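Local atomic coordinates of interferon-activable protein 202 (Mus musculus, PDB entry 4L5R), a protein that binds double-stranded DNA without sequence specificity and restrains inflammation by preventing activation of the AIM2 inflammasome, probably by sequestering cytoplasmic DNA. Residues F28-G33 with G190-I195; N36-T41 with V51-M56; L119-L124 with L178-G183. All coordinates share one frame; numbering follows the deposited sequence.

Interaction 1. Residues F28-G33 with G190-I195; sequences FNYKEG and GNHSFI. With nucleotides of chain B.
The backbone oxygen of Asn-191 rests 3.6 Å from CB of Tyr-30 and is held by two donors: a water and, from outside the two segments, NZ of Lys-158. The same water accepts from Lys-31 N, so solvent bridges the two backbones. This is the seam between the two OB folds of the HIN-200 domain: 28-33 runs off the end of a strand of the first, and 190-195 begins with a type I beta turn, Gly-190 to Ser-193, and leads into the last strand of the second. Behind the bridge, the edge of the His-192 imidazole is directed at the face of the Tyr-30 ring, an offset edge-to-face pair with planes at 70°. A second water spans the tips, 2.8 Å from Tyr-30 OH and 2.9 Å from His-192 NE2, while ND1 has Lys-52 as its partner. Further along, Phe-28 and Phe-194 meet at 32° between planes, neither a stack nor edge-to-face; CD1 of Phe-194 sits over the middle of the Phe-28 ring, 3.4 Å from its CD1. CG of Phe-28 lies between its own backbone N and carbonyl carbon (chi1 58°), which turns the ring toward the turn and puts its rim near His-192 O. Inside the turn, Gly-190 N donates to Ser-193 OG at 2.6 Å. The turn also meets DNA chain B: Asn-191 N donates to OP2 of DG6 at 2.8 Å, and its side-chain ND2 donates to OP1 of DT5 at 2.9 Å, one residue spanning two successive phosphates.

Interaction 2. Residues N36-T41 with V51-M56; sequences NMFHAT and VKVFNM. With NA (sodium ion), chain D.
Asn-36 and Phe-54 converge on a sodium ion at the open end of a beta hairpin, each giving its backbone oxygen: Asn-36 O and Phe-54 O both lie 2.8 Å from the metal. Beyond this end, strands 36-41 and 51-53 pair antiparallel in the first OB fold of the HIN-200 domain. Phe-38 with Val-53 and Ala-40 with Val-51 are hydrogen-bonded pairs; the straightest bond, Val-53 N to Phe-38 O, is 2.9 Å. On the face carrying Phe-38, CB of Val-53 stands over its ring in a CH-pi contact, 3.7 Å from the centroid, and the methyl CE of Met-56 touches CD2 of Phe-38 at 3.8 Å. Beside His-39 and Lys-52, which share the other face, the Met-37 chain, bent at chi3 (-75°), passes its sulfur obliquely beside the Phe-54 ring as a Met-aromatic contact and brings CE over one face of the His-39 ring, against CG of Lys-52. A water 2.8 Å from His-39 ND1 donates to Val-51 O. His-39, experimentally linked to TP53BP1 interaction, also bonds through NE2 to the carbonyl oxygen of His-192; because that oxygen can only accept, NE2 should carry a proton, and both ring nitrogens are engaged within this buried site.

Interaction 3. Residues L119-L124 with L178-G183; sequences LDSGTL and LRKGNG. With nucleotides of chain B.
Gly-122 N donates to Leu-178 O at 2.8 Å, almost straight at 177°, and Leu-178 N returns a bond of 2.9 Å to Thr-123 O. Among side chains, Lys-180 NZ donates to Leu-119 O at 2.8 Å. The lysine chain bends at chi3 (89°), folding back along the hydroxyl of Ser-121, with its CD 3.4 Å from OG. The apolar contact is CD2 of Leu-178 on CB of Leu-119; the same methyl also lies close to the polar Leu-119 O. The loop docked in this way is a type II beta turn, Asp-120 to Thr-123, leading into the first strand of the second OB fold; Gly-122 takes its third position with a positive phi of 94°. Asp-120 O receives both N and OG1 of Thr-123 from the same face of its plane, which closes the turn. On DNA chain B, the phosphate of DT8 is held from both segments, OP1 by Ser-121 OG at 2.6 Å and OP2 by Lys-180 N at 2.8 Å. Arg-179, extended from CG to NE, presents its guanidinium edge to OP2 of DG7, with NE at 2.8 Å and NH2 bonding weakly, while C8 of that guanine lies above one face, toward its rim and too far for close stacking. Asn-182 N, in a poorly ordered part of the loop, donates to OP2 of DT9.

Overall arrangement
Interaction 1 joins the two OB folds; interaction 2, a hairpin within the first, lies with its centre 11 Å away. The turn at His-192 is tied to the 36-41/51-56 hairpin by its ND1, 2.8 Å from Lys-52 NZ, and by its O, 2.9 Å from His-39 NE2. Interaction 3 lies across the chain's centre from interaction 2, with centres 24 Å apart, yet Lys-52 NZ also packs on Leu-124 CD1 at 3.7 Å. Interactions 1 and 3, centres 20 Å apart, work on one DNA strand: 190-195 takes the phosphates of DT5 and DG6, and 119-124 with 178-183 take those of DG7, DT8 and DT9. The sodium-bearing hairpin stays about 6 Å from DNA at its nearest atom.

Interaction 1. Residues F28-G33 with G190-I195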
loop_
_atom_site.group_PDB
_atom_site.type_symbol
_atom_site.label_atom_id
_atom_site.label_comp_id
_atom_site.label_asym_id
_atom_site.label_seq_id
_atom_site.Cartn_x
_atom_site.Cartn_y
_atom_site.Cartn_z
ATOM N N PHE A 28 7.421 -7.350 6.457
ATOM C CA PHE A 28 6.561 -8.160 7.297
ATOM C C PHE A 28 6.268 -9.441 6.538
ATOM O O PHE A 28 6.327 -9.470 5.304
ATOM C CB PHE A 28 5.267 -7.413 7.673
ATOM C CG PHE A 28 4.446 -6.972 6.494
ATOM C CD1 PHE A 28 4.715 -5.768 5.848
ATOM C CD2 PHE A 28 3.412 -7.764 6.023
ATOM C CE1 PHE A 28 3.963 -5.365 4.756
ATOM C CE2 PHE A 28 2.644 -7.360 4.925
ATOM C CZ PHE A 28 2.924 -6.174 4.291
ATOM N N ASN A 29 6.005 -10.511 7.280
ATOM C CA ASN A 29 5.606 -11.772 6.677
ATOM C C ASN A 29 4.125 -11.781 6.278
ATOM O O ASN A 29 3.284 -11.199 6.956
ATOM C CB ASN A 29 5.911 -12.933 7.629
ATOM C CG ASN A 29 7.404 -13.139 7.835
ATOM O OD1 ASN A 29 8.229 -12.529 7.148
ATOM N ND2 ASN A 29 7.757 -14.013 8.781
ATOM N N TYR A 30 3.816 -12.459 5.178
ATOM C CA TYR A 30 2.430 -12.669 4.789
ATOM C C TYR A 30 2.312 -14.084 4.201
ATOM O O TYR A 30 3.280 -14.853 4.232
ATOM C CB TYR A 30 1.962 -11.572 3.809
ATOM C CG TYR A 30 2.593 -11.698 2.443
ATOM C CD1 TYR A 30 3.917 -11.335 2.231
ATOM C CD2 TYR A 30 1.880 -12.236 1.378
ATOM C CE1 TYR A 30 4.508 -11.478 0.987
ATOM C CE2 TYR A 30 2.451 -12.382 0.142
ATOM C CZ TYR A 30 3.765 -12.008 -0.053
ATOM O OH TYR A 30 4.320 -12.174 -1.295
ATOM N N LYS A 31 1.134 -14.450 3.699
ATOM C CA LYS A 31 0.924 -15.801 3.176
ATOM C C LYS A 31 1.224 -16.878 4.233
ATOM O O LYS A 31 1.937 -17.854 3.971
ATOM C CB LYS A 31 1.768 -16.031 1.920
ATOM C CG LYS A 31 1.118 -16.971 0.910
ATOM C CD LYS A 31 1.942 -17.089 -0.370
ATOM C CE LYS A 31 1.351 -18.136 -1.311
ATOM N NZ LYS A 31 2.282 -18.497 -2.428
ATOM N N GLU A 32 0.666 -16.686 5.428
ATOM C CA GLU A 32 0.850 -17.610 6.548
ATOM C C GLU A 32 2.318 -17.898 6.852
ATOM O O GLU A 32 2.715 -19.054 7.007
ATOM C CB GLU A 32 0.089 -18.919 6.304
ATOM C CG GLU A 32 -1.425 -18.755 6.251
ATOM N N GLY A 33 3.119 -16.841 6.925
ATOM C CA GLY A 33 4.512 -16.951 7.315
ATOM C C GLY A 33 5.487 -17.391 6.238
ATOM O O GLY A 33 6.675 -17.550 6.510
ATOM N N GLY A 190 -6.681 -8.326 2.573
ATOM C CA GLY A 190 -6.312 -9.264 1.525
ATOM C C GLY A 190 -4.901 -9.776 1.796
ATOM O O GLY A 190 -4.305 -9.445 2.824
ATOM N N ASN A 191 -4.344 -10.573 0.891
ATOM C CA ASN A 191 -3.073 -11.214 1.225
ATOM C C ASN A 191 -1.975 -10.216 1.581
ATOM O O ASN A 191 -1.156 -10.502 2.454
ATOM C CB ASN A 191 -2.627 -12.233 0.179
ATOM C CG ASN A 191 -2.307 -11.599 -1.145
ATOM O OD1 ASN A 191 -2.784 -10.505 -1.449
ATOM N ND2 ASN A 191 -1.493 -12.281 -1.948
ATOM N N HIS A 192 -2.007 -9.027 0.966
ATOM C CA HIS A 192 -0.981 -8.005 1.197
ATOM C C HIS A 192 -1.315 -6.937 2.240
ATOM O O HIS A 192 -0.507 -6.040 2.477
ATOM C CB HIS A 192 -0.619 -7.284 -0.122
ATOM C CG HIS A 192 -0.179 -8.198 -1.222
ATOM N ND1 HIS A 192 -0.559 -8.011 -2.534
ATOM C CD2 HIS A 192 0.628 -9.290 -1.216
ATOM C CE1 HIS A 192 -0.015 -8.950 -3.289
ATOM N NE2 HIS A 192 0.710 -9.739 -2.513
ATOM N N SER A 193 -2.492 -6.992 2.859
ATOM C CA SER A 193 -2.872 -5.905 3.751
ATOM C C SER A 193 -1.948 -5.748 4.951
ATOM O O SER A 193 -1.400 -6.726 5.478
ATOM C CB SER A 193 -4.329 -6.049 4.227
ATOM O OG SER A 193 -5.195 -6.223 3.119
ATOM N N PHE A 194 -1.783 -4.503 5.369
ATOM C CA PHE A 194 -0.935 -4.151 6.496
ATOM C C PHE A 194 -1.614 -3.019 7.252
ATOM O O PHE A 194 -2.124 -2.055 6.652
ATOM C CB PHE A 194 0.440 -3.707 5.982
ATOM C CG PHE A 194 1.451 -3.433 7.067
ATOM C CD1 PHE A 194 2.171 -4.485 7.659
ATOM C CD2 PHE A 194 1.736 -2.128 7.456
ATOM C CE1 PHE A 194 3.125 -4.221 8.637
ATOM C CE2 PHE A 194 2.691 -1.864 8.429
ATOM C CZ PHE A 194 3.389 -2.922 9.021
ATOM N N ILE A 195 -1.633 -3.137 8.573
ATOM C CA ILE A 195 -2.285 -2.146 9.392
ATOM C C ILE A 195 -1.403 -1.725 10.557
ATOM O O ILE A 195 -0.784 -2.568 11.228
ATOM C CB ILE A 195 -3.638 -2.696 9.883
ATOM C CG1 ILE A 195 -4.348 -1.689 10.771
ATOM C CG2 ILE A 195 -3.441 -4.023 10.612
ATOM C CD1 ILE A 195 -5.713 -2.171 11.203
ATOM P P DT B 5 -2.195 -16.042 -1.555
ATOM O OP1 DT B 5 -1.047 -15.097 -1.500
ATOM O OP2 DT B 5 -2.713 -16.644 -0.303
ATOM O "O5'" DT B 5 -3.448 -15.342 -2.267
ATOM C "C5'" DT B 5 -3.337 -14.861 -3.596
ATOM C "C4'" DT B 5 -4.701 -14.446 -4.107
ATOM O "O4'" DT B 5 -5.482 -15.610 -4.470
ATOM C "C3'" DT B 5 -5.547 -13.647 -3.112
ATOM O "O3'" DT B 5 -5.580 -12.297 -3.593
ATOM C "C2'" DT B 5 -6.917 -14.328 -3.133
ATOM C "C1'" DT B 5 -6.829 -15.204 -4.382
ATOM N N1 DT B 5 -7.711 -16.408 -4.385
ATOM C C2 DT B 5 -8.578 -16.561 -5.441
ATOM O O2 DT B 5 -8.662 -15.768 -6.369
ATOM N N3 DT B 5 -9.348 -17.689 -5.367
ATOM C C4 DT B 5 -9.369 -18.662 -4.391
ATOM O O4 DT B 5 -10.134 -19.626 -4.455
ATOM C C5 DT B 5 -8.434 -18.438 -3.312
ATOM C C7 DT B 5 -8.344 -19.418 -2.180
ATOM C C6 DT B 5 -7.660 -17.339 -3.360
ATOM P P DG B 6 -6.160 -11.114 -2.677
ATOM O OP1 DG B 6 -5.701 -9.829 -3.260
ATOM O OP2 DG B 6 -5.874 -11.436 -1.261
ATOM O "O5'" DG B 6 -7.745 -11.219 -2.891
ATOM C "C5'" DG B 6 -8.300 -10.855 -4.155
ATOM C "C4'" DG B 6 -9.762 -11.245 -4.196
ATOM O "O4'" DG B 6 -9.876 -12.676 -4.442
ATOM C "C3'" DG B 6 -10.524 -10.948 -2.900
ATOM O "O3'" DG B 6 -11.752 -10.269 -3.170
ATOM C "C2'" DG B 6 -10.838 -12.340 -2.371
ATOM C "C1'" DG B 6 -11.025 -13.030 -3.717
ATOM N N9 DG B 6 -11.276 -14.464 -3.598
ATOM C C8 DG B 6 -10.692 -15.387 -2.760
ATOM N N7 DG B 6 -11.200 -16.586 -2.880
ATOM C C5 DG B 6 -12.189 -16.439 -3.846
ATOM C C6 DG B 6 -13.079 -17.384 -4.403
ATOM O O6 DG B 6 -13.171 -18.589 -4.141
ATOM N N1 DG B 6 -13.919 -16.800 -5.354
ATOM C C2 DG B 6 -13.891 -15.472 -5.720
ATOM N N2 DG B 6 -14.764 -15.069 -6.655
ATOM N N3 DG B 6 -13.054 -14.582 -5.211
ATOM C C4 DG B 6 -12.243 -15.140 -4.290
HETATM O O HOH W 1 2.354 -12.020 -3.326
HETATM O O HOH W 2 -1.418 -13.114 3.402
#

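Interaction 2. Residues N36-T41 with V51-M56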
loop_
_atom_site.group_PDB
_atom_site.type_symbol
_atom_site.label_atom_id
_atom_site.label_comp_id
_atom_site.label_asym_id
_atom_site.label_seq_id
_atom_site.Cartn_x
_atom_site.Cartn_y
_atom_site.Cartn_z
ATOM N N ASN A 36 7.783 -12.630 2.532
ATOM C CA ASN A 36 7.839 -11.284 3.104
ATOM C C ASN A 36 7.675 -10.183 2.059
ATOM O O ASN A 36 7.780 -10.432 0.863
ATOM C CB ASN A 36 9.101 -11.071 3.944
ATOM C CG ASN A 36 10.358 -11.489 3.223
ATOM O OD1 ASN A 36 10.493 -11.288 2.017
ATOM N ND2 ASN A 36 11.296 -12.092 3.963
ATOM N N MET A 37 7.389 -8.970 2.516
ATOM C CA MET A 37 7.211 -7.839 1.603
ATOM C C MET A 37 7.245 -6.546 2.403
ATOM O O MET A 37 7.243 -6.571 3.638
ATOM C CB MET A 37 5.864 -7.950 0.878
ATOM C CG MET A 37 4.650 -7.797 1.804
ATOM S SD MET A 37 3.066 -7.774 0.915
ATOM C CE MET A 37 3.118 -6.130 0.207
ATOM N N PHE A 38 7.272 -5.410 1.708
ATOM C CA PHE A 38 7.042 -4.150 2.372
ATOM C C PHE A 38 6.287 -3.249 1.403
ATOM O O PHE A 38 6.337 -3.465 0.185
ATOM C CB PHE A 38 8.330 -3.509 2.939
ATOM C CG PHE A 38 9.367 -3.114 1.894
ATOM C CD1 PHE A 38 9.316 -1.877 1.282
ATOM C CD2 PHE A 38 10.421 -3.963 1.590
ATOM C CE1 PHE A 38 10.279 -1.494 0.334
ATOM C CE2 PHE A 38 11.388 -3.593 0.652
ATOM C CZ PHE A 38 11.312 -2.353 0.029
ATOM N N HIS A 39 5.542 -2.303 1.952
ATOM C CA HIS A 39 4.841 -1.307 1.138
ATOM C C HIS A 39 5.686 -0.066 0.958
ATOM O O HIS A 39 6.490 0.272 1.817
ATOM C CB HIS A 39 3.532 -0.896 1.817
ATOM C CG HIS A 39 2.526 -1.993 1.877
ATOM N ND1 HIS A 39 1.801 -2.394 0.776
ATOM C CD2 HIS A 39 2.139 -2.796 2.899
ATOM C CE1 HIS A 39 1.008 -3.395 1.116
ATOM N NE2 HIS A 39 1.192 -3.655 2.402
ATOM N N ALA A 40 5.466 0.655 -0.138
ATOM C CA ALA A 40 6.153 1.904 -0.309
ATOM C C ALA A 40 5.299 2.810 -1.192
ATOM O O ALA A 40 4.340 2.350 -1.825
ATOM C CB ALA A 40 7.552 1.678 -0.924
ATOM N N THR A 41 5.633 4.097 -1.171
ATOM C CA THR A 41 5.042 5.100 -2.081
ATOM C C THR A 41 6.211 5.819 -2.755
ATOM O O THR A 41 7.201 6.169 -2.096
ATOM C CB THR A 41 4.188 6.105 -1.304
ATOM O OG1 THR A 41 3.068 5.418 -0.712
ATOM C CG2 THR A 41 3.642 7.184 -2.233
ATOM N N VAL A 51 3.467 0.974 -4.040
ATOM C CA VAL A 51 4.408 -0.026 -4.480
ATOM C C VAL A 51 4.376 -1.175 -3.472
ATOM O O VAL A 51 4.281 -0.945 -2.255
ATOM C CB VAL A 51 5.843 0.547 -4.520
ATOM C CG1 VAL A 51 6.829 -0.474 -5.141
ATOM C CG2 VAL A 51 5.878 1.893 -5.254
ATOM N N LYS A 52 4.400 -2.400 -3.986
ATOM C CA LYS A 52 4.592 -3.578 -3.145
ATOM C C LYS A 52 5.912 -4.199 -3.536
ATOM O O LYS A 52 6.140 -4.517 -4.718
ATOM C CB LYS A 52 3.461 -4.586 -3.337
ATOM C CG LYS A 52 2.098 -4.101 -2.806
ATOM C CD LYS A 52 0.951 -4.966 -3.320
ATOM C CE LYS A 52 -0.384 -4.514 -2.703
ATOM N NZ LYS A 52 -1.489 -5.416 -3.112
ATOM N N VAL A 53 6.787 -4.379 -2.549
ATOM C CA VAL A 53 8.141 -4.841 -2.824
ATOM C C VAL A 53 8.337 -6.197 -2.145
ATOM O O VAL A 53 8.050 -6.344 -0.963
ATOM C CB VAL A 53 9.196 -3.825 -2.331
ATOM C CG1 VAL A 53 10.603 -4.285 -2.715
ATOM C CG2 VAL A 53 8.915 -2.415 -2.890
ATOM N N PHE A 54 8.782 -7.187 -2.906
ATOM C CA PHE A 54 8.860 -8.565 -2.421
ATOM C C PHE A 54 10.289 -9.011 -2.243
ATOM O O PHE A 54 10.565 -10.047 -1.652
ATOM C CB PHE A 54 8.123 -9.501 -3.381
ATOM C CG PHE A 54 6.674 -9.163 -3.502
ATOM C CD1 PHE A 54 5.802 -9.483 -2.482
ATOM C CD2 PHE A 54 6.191 -8.474 -4.597
ATOM C CE1 PHE A 54 4.457 -9.132 -2.555
ATOM C CE2 PHE A 54 4.842 -8.126 -4.682
ATOM C CZ PHE A 54 3.979 -8.458 -3.669
ATOM N N ASN A 55 11.206 -8.205 -2.744
ATOM C CA ASN A 55 12.614 -8.546 -2.657
ATOM C C ASN A 55 13.256 -7.772 -1.519
ATOM O O ASN A 55 13.458 -6.572 -1.630
ATOM C CB ASN A 55 13.301 -8.238 -3.985
ATOM C CG ASN A 55 14.774 -8.560 -3.957
ATOM O OD1 ASN A 55 15.282 -9.061 -2.954
ATOM N ND2 ASN A 55 15.471 -8.280 -5.060
ATOM N N MET A 56 13.548 -8.456 -0.409
ATOM C CA MET A 56 14.055 -7.772 0.790
ATOM C C MET A 56 15.403 -7.078 0.580
ATOM O O MET A 56 15.745 -6.142 1.312
ATOM C CB MET A 56 14.142 -8.733 1.991
ATOM C CG MET A 56 12.807 -9.213 2.498
ATOM S SD MET A 56 11.686 -7.840 2.870
ATOM C CE MET A 56 10.723 -7.751 1.370
HETATM NA NA NA D . 9.123 -12.302 -0.706
HETATM O O HOH W 3 1.722 -0.691 -1.384
#

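Interaction 3. Residues L119-L124 with L178-G183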
loop_
_atom_site.group_PDB
_atom_site.type_symbol
_atom_site.label_atom_id
_atom_site.label_comp_id
_atom_site.label_asym_id
_atom_site.label_seq_id
_atom_site.Cartn_x
_atom_site.Cartn_y
_atom_site.Cartn_z
ATOM N N LEU A 119 -16.225 3.818 -5.034
ATOM C CA LEU A 119 -15.295 3.106 -5.911
ATOM C C LEU A 119 -15.797 1.695 -6.203
ATOM O O LEU A 119 -16.711 1.214 -5.535
ATOM C CB LEU A 119 -13.890 3.063 -5.304
ATOM C CG LEU A 119 -13.274 4.433 -5.012
ATOM C CD1 LEU A 119 -11.889 4.287 -4.406
ATOM C CD2 LEU A 119 -13.228 5.282 -6.285
ATOM N N ASP A 120 -15.205 1.049 -7.206
ATOM C CA ASP A 120 -15.583 -0.313 -7.593
ATOM C C ASP A 120 -15.162 -1.312 -6.525
ATOM O O ASP A 120 -14.120 -1.141 -5.896
ATOM C CB ASP A 120 -14.898 -0.717 -8.902
ATOM C CG ASP A 120 -15.392 0.073 -10.108
ATOM O OD1 ASP A 120 -16.506 0.633 -10.058
ATOM O OD2 ASP A 120 -14.659 0.111 -11.120
ATOM N N SER A 121 -15.956 -2.365 -6.343
ATOM C CA SER A 121 -15.560 -3.464 -5.467
ATOM C C SER A 121 -14.202 -3.962 -5.916
ATOM O O SER A 121 -13.914 -4.006 -7.108
ATOM C CB SER A 121 -16.566 -4.617 -5.532
ATOM O OG SER A 121 -17.853 -4.187 -5.134
ATOM N N GLY A 122 -13.358 -4.331 -4.960
ATOM C CA GLY A 122 -12.060 -4.881 -5.290
ATOM C C GLY A 122 -10.981 -3.824 -5.312
ATOM O O GLY A 122 -9.793 -4.142 -5.353
ATOM N N THR A 123 -11.387 -2.558 -5.291
ATOM C CA THR A 123 -10.417 -1.466 -5.294
ATOM C C THR A 123 -9.548 -1.496 -4.035
ATOM O O THR A 123 -10.048 -1.666 -2.921
ATOM C CB THR A 123 -11.102 -0.083 -5.416
ATOM O OG1 THR A 123 -11.877 -0.036 -6.621
ATOM C CG2 THR A 123 -10.066 1.030 -5.447
ATOM N N LEU A 124 -8.240 -1.341 -4.212
ATOM C CA LEU A 124 -7.332 -1.324 -3.073
ATOM C C LEU A 124 -7.302 0.040 -2.422
ATOM O O LEU A 124 -7.145 1.062 -3.091
ATOM C CB LEU A 124 -5.920 -1.727 -3.506
ATOM C CG LEU A 124 -5.851 -3.158 -4.023
ATOM C CD1 LEU A 124 -4.420 -3.518 -4.432
ATOM C CD2 LEU A 124 -6.394 -4.127 -2.962
ATOM N N LEU A 178 -11.959 -2.803 -0.995
ATOM C CA LEU A 178 -13.345 -2.354 -0.864
ATOM C C LEU A 178 -14.298 -3.490 -1.237
ATOM O O LEU A 178 -14.192 -4.059 -2.322
ATOM C CB LEU A 178 -13.616 -1.147 -1.771
ATOM C CG LEU A 178 -15.064 -0.639 -1.713
ATOM C CD1 LEU A 178 -15.436 -0.147 -0.329
ATOM C CD2 LEU A 178 -15.288 0.468 -2.765
ATOM N N ARG A 179 -15.225 -3.815 -0.331
ATOM C CA ARG A 179 -16.290 -4.772 -0.621
ATOM C C ARG A 179 -17.653 -4.072 -0.515
ATOM O O ARG A 179 -17.828 -3.149 0.271
ATOM C CB ARG A 179 -16.221 -5.993 0.318
ATOM C CG ARG A 179 -15.036 -6.935 0.004
ATOM C CD ARG A 179 -15.089 -8.231 0.825
ATOM N NE ARG A 179 -13.897 -9.047 0.595
ATOM C CZ ARG A 179 -13.685 -10.240 1.139
ATOM N NH1 ARG A 179 -14.594 -10.773 1.945
ATOM N NH2 ARG A 179 -12.567 -10.904 0.872
ATOM N N LYS A 180 -18.610 -4.504 -1.324
ATOM C CA LYS A 180 -19.905 -3.829 -1.361
ATOM C C LYS A 180 -21.042 -4.839 -1.394
ATOM O O LYS A 180 -21.289 -5.536 -0.412
ATOM C CB LYS A 180 -19.972 -2.891 -2.575
ATOM C CG LYS A 180 -18.838 -1.866 -2.622
ATOM C CD LYS A 180 -18.783 -1.118 -3.951
ATOM C CE LYS A 180 -19.652 0.132 -3.928
ATOM N NZ LYS A 180 -19.516 0.915 -5.193
ATOM N N GLY A 181 -21.723 -4.918 -2.533
ATOM C CA GLY A 181 -22.848 -5.821 -2.691
ATOM C C GLY A 181 -24.058 -5.343 -1.913
ATOM O O GLY A 181 -24.070 -4.220 -1.407
ATOM N N ASN A 182 -25.076 -6.192 -1.818
ATOM C CA ASN A 182 -26.262 -5.875 -1.027
ATOM C C ASN A 182 -25.900 -5.808 0.455
ATOM O O ASN A 182 -25.613 -6.827 1.083
ATOM C CB ASN A 182 -27.369 -6.908 -1.271
ATOM C CG ASN A 182 -28.746 -6.404 -0.867
ATOM O OD1 ASN A 182 -29.033 -5.209 -0.952
ATOM N ND2 ASN A 182 -29.604 -7.316 -0.426
ATOM N N GLY A 183 -25.901 -4.601 1.005
ATOM C CA GLY A 183 -25.491 -4.393 2.381
ATOM C C GLY A 183 -24.450 -3.293 2.465
ATOM O O GLY A 183 -24.140 -2.652 1.463
ATOM P P DT B 8 -18.631 -7.416 -3.955
ATOM O OP1 DT B 8 -19.215 -6.435 -4.904
ATOM O OP2 DT B 8 -18.268 -7.021 -2.578
ATOM O "O5'" DT B 8 -19.632 -8.648 -3.786
ATOM C "C5'" DT B 8 -20.073 -9.347 -4.932
ATOM C "C4'" DT B 8 -21.074 -10.400 -4.504
ATOM O "O4'" DT B 8 -20.384 -11.526 -3.923
ATOM C "C3'" DT B 8 -22.108 -9.948 -3.477
ATOM O "O3'" DT B 8 -23.378 -10.110 -4.090
ATOM C "C2'" DT B 8 -21.916 -10.865 -2.263
ATOM C "C1'" DT B 8 -21.165 -12.048 -2.871
ATOM N N1 DT B 8 -20.179 -12.753 -2.011
ATOM C C2 DT B 8 -20.324 -14.111 -1.830
ATOM O O2 DT B 8 -21.229 -14.764 -2.318
ATOM N N3 DT B 8 -19.357 -14.684 -1.050
ATOM C C4 DT B 8 -18.281 -14.066 -0.447
ATOM O O4 DT B 8 -17.478 -14.703 0.232
ATOM C C5 DT B 8 -18.184 -12.643 -0.676
ATOM C C7 DT B 8 -17.063 -11.845 -0.072
ATOM C C6 DT B 8 -19.122 -12.065 -1.447
ATOM P P DG B 7 -11.930 -8.722 -2.773
ATOM O OP1 DG B 7 -11.000 -7.932 -3.607
ATOM O OP2 DG B 7 -11.891 -8.613 -1.293
ATOM O "O5'" DG B 7 -13.445 -8.408 -3.190
ATOM C "C5'" DG B 7 -13.756 -8.248 -4.574
ATOM C "C4'" DG B 7 -15.123 -8.836 -4.874
ATOM O "O4'" DG B 7 -15.060 -10.286 -4.887
ATOM C "C3'" DG B 7 -16.222 -8.447 -3.890
ATOM O "O3'" DG B 7 -17.344 -8.067 -4.657
ATOM C "C2'" DG B 7 -16.492 -9.715 -3.085
ATOM C "C1'" DG B 7 -16.124 -10.791 -4.095
ATOM N N9 DG B 7 -15.691 -12.042 -3.479
ATOM C C8 DG B 7 -14.578 -12.259 -2.701
ATOM N N7 DG B 7 -14.469 -13.500 -2.299
ATOM C C5 DG B 7 -15.574 -14.145 -2.845
ATOM C C6 DG B 7 -15.995 -15.499 -2.767
ATOM O O6 DG B 7 -15.457 -16.448 -2.172
ATOM N N1 DG B 7 -17.178 -15.713 -3.475
ATOM C C2 DG B 7 -17.862 -14.740 -4.169
ATOM N N2 DG B 7 -18.986 -15.108 -4.793
ATOM N N3 DG B 7 -17.474 -13.478 -4.257
ATOM C C4 DG B 7 -16.332 -13.253 -3.571
ATOM P P DT B 9 -24.719 -9.697 -3.309
ATOM O OP1 DT B 9 -25.734 -9.323 -4.321
ATOM O OP2 DT B 9 -24.356 -8.748 -2.236
ATOM O "O5'" DT B 9 -25.152 -11.046 -2.586
ATOM C "C5'" DT B 9 -25.435 -12.197 -3.352
ATOM C "C4'" DT B 9 -25.697 -13.354 -2.407
ATOM O "O4'" DT B 9 -24.462 -13.694 -1.747
ATOM C "C3'" DT B 9 -26.730 -13.117 -1.301
ATOM O "O3'" DT B 9 -27.785 -14.043 -1.534
ATOM C "C2'" DT B 9 -25.983 -13.382 0.015
ATOM C "C1'" DT B 9 -24.756 -14.171 -0.458
ATOM N N1 DT B 9 -23.487 -14.026 0.311
ATOM C C2 DT B 9 -22.871 -15.174 0.751
ATOM O O2 DT B 9 -23.318 -16.286 0.559
ATOM N N3 DT B 9 -21.704 -14.966 1.430
ATOM C C4 DT B 9 -21.088 -13.766 1.719
ATOM O O4 DT B 9 -20.031 -13.716 2.350
ATOM C C5 DT B 9 -21.780 -12.599 1.223
ATOM C C7 DT B 9 -21.218 -11.230 1.473
ATOM C C6 DT B 9 -22.928 -12.782 0.548
#